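Local coordinates for protein glycerol dehydrogenase (PDB 6CSJ) that probably oxidises glycerol and related polyols with NAD, and in this double mutant has gained D-lactate dehydrogenase activity, at residues K3-P8 against S245-L250; A85-G90 against N108-V113; H271-A276 against V303-T308. The protein carries 2 engineered substitutions. All blocks are in the same frame, centred on the assembly; numbering follows the deposited sequence.

Interaction 1 (K3-P8 against S245-L250). Engineered in segment 245-250: Ser245 (natural residue Phe).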
# COMPACT_ATOMS: atom_id res chain seq x y z
N LYS A 3 6.79 23.17 1.20
CA LYS A 3 6.63 21.92 0.44
C LYS A 3 7.56 20.87 1.06
O LYS A 3 8.71 21.18 1.41
CB LYS A 3 6.98 22.11 -1.04
CG LYS A 3 6.10 23.14 -1.78
CD LYS A 3 6.77 23.71 -3.04
CE LYS A 3 6.81 25.27 -3.14
NZ LYS A 3 7.53 25.79 -1.93
N ILE A 4 7.05 19.65 1.23
CA ILE A 4 7.82 18.54 1.79
C ILE A 4 7.65 17.30 0.91
O ILE A 4 6.54 16.98 0.48
CB ILE A 4 7.41 18.21 3.25
CG1 ILE A 4 7.52 19.45 4.15
CG2 ILE A 4 8.29 17.08 3.81
CD1 ILE A 4 7.00 19.25 5.56
N ILE A 5 8.77 16.62 0.67
CA ILE A 5 8.76 15.25 0.11
C ILE A 5 9.60 14.40 1.05
O ILE A 5 10.68 14.82 1.48
CB ILE A 5 9.26 15.18 -1.37
CG1 ILE A 5 9.12 13.75 -1.91
CG2 ILE A 5 10.69 15.67 -1.53
CD1 ILE A 5 9.31 13.64 -3.42
N THR A 6 9.06 13.24 1.40
CA THR A 6 9.71 12.29 2.28
C THR A 6 9.93 10.98 1.55
O THR A 6 9.22 10.66 0.60
CB THR A 6 8.89 12.02 3.55
OG1 THR A 6 7.72 11.29 3.20
CG2 THR A 6 8.51 13.31 4.23
N SER A 7 10.90 10.20 2.03
CA SER A 7 11.30 8.97 1.36
C SER A 7 12.01 8.03 2.33
O SER A 7 12.63 8.47 3.31
CB SER A 7 12.24 9.32 0.19
OG SER A 7 12.77 8.18 -0.46
N PRO A 8 11.96 6.71 2.04
CA PRO A 8 12.97 5.83 2.60
C PRO A 8 14.35 6.31 2.21
O PRO A 8 14.50 6.96 1.18
CB PRO A 8 12.69 4.47 1.95
CG PRO A 8 11.28 4.56 1.47
CD PRO A 8 11.02 5.99 1.16
N SER A 245 1.62 8.97 -3.08
CA SER A 245 0.46 9.16 -2.22
C SER A 245 0.82 9.86 -0.91
O SER A 245 0.15 10.82 -0.52
CB SER A 245 -0.31 7.86 -1.98
OG SER A 245 0.53 6.87 -1.46
N GLU A 246 1.89 9.43 -0.25
CA GLU A 246 2.30 10.05 1.02
C GLU A 246 2.77 11.50 0.86
O GLU A 246 2.45 12.32 1.71
CB GLU A 246 3.38 9.22 1.73
CG GLU A 246 3.68 9.68 3.15
CD GLU A 246 4.84 8.95 3.79
OE1 GLU A 246 5.95 8.94 3.21
OE2 GLU A 246 4.65 8.39 4.90
N SER A 247 3.55 11.80 -0.18
CA SER A 247 4.03 13.17 -0.42
C SER A 247 3.24 13.95 -1.50
O SER A 247 3.54 15.13 -1.75
CB SER A 247 5.53 13.17 -0.77
OG SER A 247 6.32 12.68 0.31
N GLY A 248 2.25 13.30 -2.13
CA GLY A 248 1.38 13.97 -3.11
C GLY A 248 -0.06 14.18 -2.66
O GLY A 248 -0.73 15.08 -3.15
N GLY A 249 -0.55 13.34 -1.74
CA GLY A 249 -1.83 13.55 -1.08
C GLY A 249 -2.81 12.44 -1.37
O GLY A 249 -2.83 11.90 -2.47
N LEU A 250 -3.63 12.09 -0.38
CA LEU A 250 -4.78 11.23 -0.59
C LEU A 250 -6.04 12.12 -0.76
O LEU A 250 -6.01 13.31 -0.44
CB LEU A 250 -4.95 10.25 0.58
CG LEU A 250 -3.85 9.20 0.82
CD1 LEU A 250 -2.51 9.79 1.19
CD2 LEU A 250 -4.34 8.34 1.97
O HOH W 1 5.72 16.45 -2.01
O HOH W 2 6.78 9.94 0.91
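Thr6 and Ser247 meet where the N-terminal loop before strand 10-14 docks on the C-terminal part of helix 228-248. Strand 10-14 is an outermost strand of the parallel sheet within this chain, so the contact ties the start of the N-terminal sheet domain to the helical domain, the two domains of the iron-containing alcohol dehydrogenase family. The direct link is one bond. Thr6 N donates to Ser247 OG at 3.0 Å, and the bond is almost straight (176°). OG can reach this amide because it stands anti to its own carbonyl carbon, beside the backbone N (chi1 -63°). Ser247 OG also donates to water 2, so the hydroxyl accepts from one partner and gives to another. Water 2 in turn donates to Thr6 O and to Glu246 OE1, each at 2.6 Å. It thus joins three residues across the gap. Apolar contact across the two segments is limited to Ile5, which lays its CG1 alongside the serine, 3.8 Å from Ser247 CB. The extended Glu246 side chain crosses that of Thr6 at about a right angle. Its carboxylate is positioned from outside, by Asn146 ND2 on OE1 and by Ala126 N on OE2. Asn146 OD1 has a weak hydrogen bond with Thr6 OG1. Ala191 touches both Thr6 and Ser247. Gly249 leaves helical angles with positive phi, and its N still bonds to the carbonyl O of the engineered Ser245. Two residues before Thr6, water 1 donates to Ile4 O at 2.7 Å and also to Ser247 O.

Interaction 2 (A85-G90 against N108-V113)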
# COMPACT_ATOMS: atom_id res chain seq x y z
N ALA A 85 20.28 -5.81 19.71
CA ALA A 85 20.12 -5.48 18.29
C ALA A 85 20.14 -3.98 18.06
O ALA A 85 19.52 -3.22 18.81
CB ALA A 85 18.83 -6.07 17.76
N ASP A 86 20.87 -3.56 17.02
CA ASP A 86 20.95 -2.14 16.61
C ASP A 86 20.38 -1.87 15.19
O ASP A 86 20.61 -0.80 14.62
CB ASP A 86 22.41 -1.65 16.73
CG ASP A 86 23.37 -2.43 15.84
OD1 ASP A 86 22.94 -3.42 15.19
OD2 ASP A 86 24.56 -2.06 15.80
N VAL A 87 19.66 -2.85 14.64
CA VAL A 87 18.87 -2.66 13.41
C VAL A 87 17.76 -3.72 13.37
O VAL A 87 17.98 -4.88 13.74
CB VAL A 87 19.75 -2.71 12.12
CG1 VAL A 87 20.56 -4.00 12.03
CG2 VAL A 87 18.92 -2.52 10.86
N VAL A 88 16.56 -3.32 12.96
CA VAL A 88 15.41 -4.23 12.92
C VAL A 88 14.97 -4.46 11.47
O VAL A 88 15.00 -3.54 10.65
CB VAL A 88 14.24 -3.74 13.83
CG1 VAL A 88 13.88 -2.28 13.54
CG2 VAL A 88 13.02 -4.65 13.69
N VAL A 89 14.59 -5.69 11.17
CA VAL A 89 14.15 -6.08 9.84
C VAL A 89 12.79 -6.74 9.97
O VAL A 89 12.59 -7.57 10.86
CB VAL A 89 15.13 -7.07 9.17
CG1 VAL A 89 14.67 -7.40 7.75
CG2 VAL A 89 16.55 -6.51 9.18
N GLY A 90 11.87 -6.35 9.09
CA GLY A 90 10.57 -7.01 8.95
C GLY A 90 10.50 -7.63 7.57
O GLY A 90 10.88 -7.00 6.59
N ASN A 108 14.50 3.11 18.98
CA ASN A 108 15.36 4.11 18.32
C ASN A 108 16.51 3.50 17.51
O ASN A 108 17.67 3.90 17.63
CB ASN A 108 15.88 5.13 19.35
CG ASN A 108 16.50 6.35 18.69
OD1 ASN A 108 15.92 6.95 17.78
ND2 ASN A 108 17.71 6.70 19.13
N ILE A 109 16.17 2.52 16.68
CA ILE A 109 17.14 1.88 15.78
C ILE A 109 16.62 1.92 14.33
O ILE A 109 15.39 1.94 14.12
CB ILE A 109 17.45 0.42 16.21
CG1 ILE A 109 16.18 -0.43 16.32
CG2 ILE A 109 18.23 0.42 17.53
CD1 ILE A 109 16.44 -1.89 16.62
N PRO A 110 17.53 1.94 13.33
CA PRO A 110 17.09 1.96 11.93
C PRO A 110 16.31 0.69 11.54
O PRO A 110 16.41 -0.33 12.22
CB PRO A 110 18.39 2.08 11.13
CG PRO A 110 19.47 1.67 12.08
CD PRO A 110 19.00 2.05 13.45
N VAL A 111 15.51 0.80 10.47
CA VAL A 111 14.56 -0.24 10.07
C VAL A 111 14.76 -0.64 8.61
O VAL A 111 15.03 0.22 7.75
CB VAL A 111 13.11 0.26 10.24
CG1 VAL A 111 12.13 -0.84 9.88
CG2 VAL A 111 12.89 0.81 11.63
N ILE A 112 14.61 -1.93 8.33
CA ILE A 112 14.55 -2.48 6.98
C ILE A 112 13.22 -3.20 6.85
O ILE A 112 12.90 -4.08 7.65
CB ILE A 112 15.71 -3.45 6.69
CG1 ILE A 112 17.06 -2.72 6.85
CG2 ILE A 112 15.58 -4.06 5.28
CD1 ILE A 112 18.28 -3.53 6.46
N VAL A 113 12.43 -2.83 5.84
CA VAL A 113 11.20 -3.53 5.52
C VAL A 113 11.41 -4.25 4.20
O VAL A 113 11.94 -3.68 3.25
CB VAL A 113 9.95 -2.61 5.52
CG1 VAL A 113 9.74 -2.02 6.91
CG2 VAL A 113 10.04 -1.50 4.49
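Ile109 and Val88 both put CG1 between the backbone N and the carbonyl carbon, with chi1 of 55° and 51°. For Ile109 this carries the extended chain across to the other strand, and CD1 ends 4.0 Å from Val88 CB. For Val88 it brings CG1 to 3.8 Å from Val111 CG2. These two valines lie side by side and point the same way. Val89 and Ile112 do likewise on the other face of the sheet, with Val89 CG2 4.0 Å from Ile112 CB. At the entry end, the Pro110 ring sets its CD 3.5 Å from Asp86 O.

Between the faces runs a parallel ladder. Val88 N donates to Pro110 O at 3.1 Å, Ile112 N to Val88 O at 2.9 Å and Gly90 N to Ile112 O at 2.9 Å. One strand therefore offers the N and O of Val88 and the N of Gly90. Val89 instead bonds through its backbone to the neighbouring strand 32-36. CA-H...O contacts, such as Val89 CA to Ile112 O, add to the seam.

Helix 94-106 covers the face with Val88 and Val113. Helix 21-28 covers the face with Val89 and Ile112. The Asp86 carboxylate takes Lys31 N on OD1 and Lys30 N on OD2, which fixes the loop before the strand. Both strands are inner strands of the six-stranded sheet. With helix 94-106 they form a beta-alpha-beta crossover unit, consistent with the Rossmann-like dinucleotide-binding domain of iron-containing alcohol dehydrogenases.

Interaction 3 (H271-A276 against V303-T308)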
# COMPACT_ATOMS: atom_id res chain seq x y z
N HIS A 271 -7.35 -4.40 -0.13
CA HIS A 271 -7.24 -2.94 -0.04
C HIS A 271 -7.26 -2.29 -1.42
O HIS A 271 -8.12 -1.46 -1.71
CB HIS A 271 -5.97 -2.59 0.75
CG HIS A 271 -5.82 -1.14 1.08
ND1 HIS A 271 -6.13 -0.62 2.32
CD2 HIS A 271 -5.32 -0.10 0.35
CE1 HIS A 271 -5.87 0.68 2.33
NE2 HIS A 271 -5.37 1.01 1.15
N GLY A 272 -6.34 -2.69 -2.29
CA GLY A 272 -6.18 -2.05 -3.60
C GLY A 272 -7.30 -2.31 -4.59
O GLY A 272 -7.57 -1.49 -5.48
N GLU A 273 -7.97 -3.45 -4.44
CA GLU A 273 -9.15 -3.77 -5.23
C GLU A 273 -10.27 -2.77 -4.93
O GLU A 273 -10.91 -2.26 -5.85
CB GLU A 273 -9.62 -5.21 -4.95
CG GLU A 273 -8.62 -6.26 -5.44
CD GLU A 273 -8.95 -7.69 -5.01
OE1 GLU A 273 -9.60 -7.89 -3.95
OE2 GLU A 273 -8.54 -8.62 -5.73
N LYS A 274 -10.48 -2.47 -3.65
CA LYS A 274 -11.47 -1.47 -3.26
C LYS A 274 -11.04 -0.05 -3.63
O LYS A 274 -11.89 0.77 -4.01
CB LYS A 274 -11.80 -1.57 -1.77
CG LYS A 274 -12.64 -2.82 -1.46
CD LYS A 274 -12.91 -3.01 0.03
CE LYS A 274 -11.64 -3.24 0.83
NZ LYS A 274 -11.87 -4.22 1.93
N VAL A 275 -9.74 0.24 -3.54
CA VAL A 275 -9.22 1.54 -3.97
C VAL A 275 -9.43 1.75 -5.48
O VAL A 275 -9.70 2.87 -5.91
CB VAL A 275 -7.73 1.72 -3.57
CG1 VAL A 275 -7.08 2.93 -4.24
CG2 VAL A 275 -7.62 1.87 -2.06
N ALA A 276 -9.33 0.68 -6.28
CA ALA A 276 -9.59 0.77 -7.72
C ALA A 276 -10.99 1.29 -8.01
O ALA A 276 -11.17 2.16 -8.86
CB ALA A 276 -9.39 -0.58 -8.40
N VAL A 303 -6.99 -6.35 -16.38
CA VAL A 303 -6.22 -7.03 -15.32
C VAL A 303 -7.06 -7.68 -14.22
O VAL A 303 -6.50 -8.37 -13.37
CB VAL A 303 -5.16 -6.11 -14.66
CG1 VAL A 303 -4.16 -5.62 -15.69
CG2 VAL A 303 -5.78 -4.92 -13.94
N GLY A 304 -8.38 -7.47 -14.23
CA GLY A 304 -9.29 -8.13 -13.28
C GLY A 304 -9.55 -7.34 -12.01
O GLY A 304 -9.86 -7.92 -10.98
N LEU A 305 -9.43 -6.01 -12.08
CA LEU A 305 -9.78 -5.13 -10.97
C LEU A 305 -11.29 -4.81 -11.03
O LEU A 305 -11.87 -4.76 -12.11
CB LEU A 305 -8.97 -3.83 -11.05
CG LEU A 305 -7.50 -3.95 -10.62
CD1 LEU A 305 -6.76 -2.66 -10.94
CD2 LEU A 305 -7.38 -4.28 -9.14
N PRO A 306 -11.93 -4.60 -9.87
CA PRO A 306 -13.37 -4.31 -9.85
C PRO A 306 -13.73 -2.91 -10.36
O PRO A 306 -13.03 -1.94 -10.05
CB PRO A 306 -13.73 -4.47 -8.37
CG PRO A 306 -12.47 -4.14 -7.65
CD PRO A 306 -11.37 -4.68 -8.50
N VAL A 307 -14.80 -2.82 -11.16
CA VAL A 307 -15.37 -1.54 -11.62
C VAL A 307 -16.87 -1.37 -11.26
O VAL A 307 -17.52 -0.44 -11.73
CB VAL A 307 -15.17 -1.33 -13.13
CG1 VAL A 307 -13.69 -1.32 -13.47
CG2 VAL A 307 -15.90 -2.40 -13.96
N THR A 308 -17.41 -2.27 -10.44
CA THR A 308 -18.77 -2.15 -9.92
C THR A 308 -18.79 -2.58 -8.45
O THR A 308 -17.84 -3.19 -7.96
CB THR A 308 -19.76 -3.04 -10.70
OG1 THR A 308 -19.46 -4.42 -10.47
CG2 THR A 308 -19.70 -2.75 -12.18
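Pro306 presses its ring against the first turn of helix 271-285, and Glu273 receives it. This is the tight part of the contact. Pro306 CD is 4.0 Å from Glu273 CB. Pro306 CG is placed 3.0 Å from Glu273 O, a short distance that is uncertain at this resolution. The ring therefore lies against both the carbonyl and the root of the side chain.

The packing is looser beside the ring, where Leu305 and Ala276 meet. Leu305 approaches with CD2, which comes to 4.3 Å from Glu273 CA and 4.4 Å from Glu273 CG. Its CB is 4.2 Å from Ala276 CB. Ala276 CB is also 4.2 Å from Pro306 O. Glu273 and Ala276 are three residues apart in the helix, so one face of it meets the loop.

All four touching residues are buried. The open side is at Gly304, which is exposed and has positive phi. There the chain leaves helix 290-303 and turns into the loop. Leu305 also packs on Val166 of helix 162-173 and on Phe299 and Cys300 of helix 290-303. Pro306 rests on Asp311 and Leu312 as well. The loop thus joins several helices of the all-helical part of the enzyme.

The Glu273 carboxylate takes no part in the fit to the loop. OE1 accepts from Tyr270 N, just before the helix, and OE2 forms a salt bridge with Arg163. No hydrogen bond joins the two segments. Their direct contact therefore rests on van der Waals contact of Pro306 and Leu305 with the helix, while the buried charge of Glu273 is met by other partners, which probably favours its ionised state.

Overall arrangement
Interaction 2 is a buried contact within the parallel sheet. Interaction 3 is buried too, but lies among helices on the opposite side of the chain's centre, with centres about 33 Å apart. Interaction 1 is a surface contact that connects the two regions: its first segment leads into the sheet and its second lies at the C-terminal part of helix 228-248. No two contacts share a helix or strand, and none touch. Their chemistry follows their place. Backbone bonds and paired aliphatic side chains hold interaction 2. Interaction 3 has van der Waals contact and no hydrogen bond across. Interaction 1 relies on a serine hydroxyl and two bridging waters.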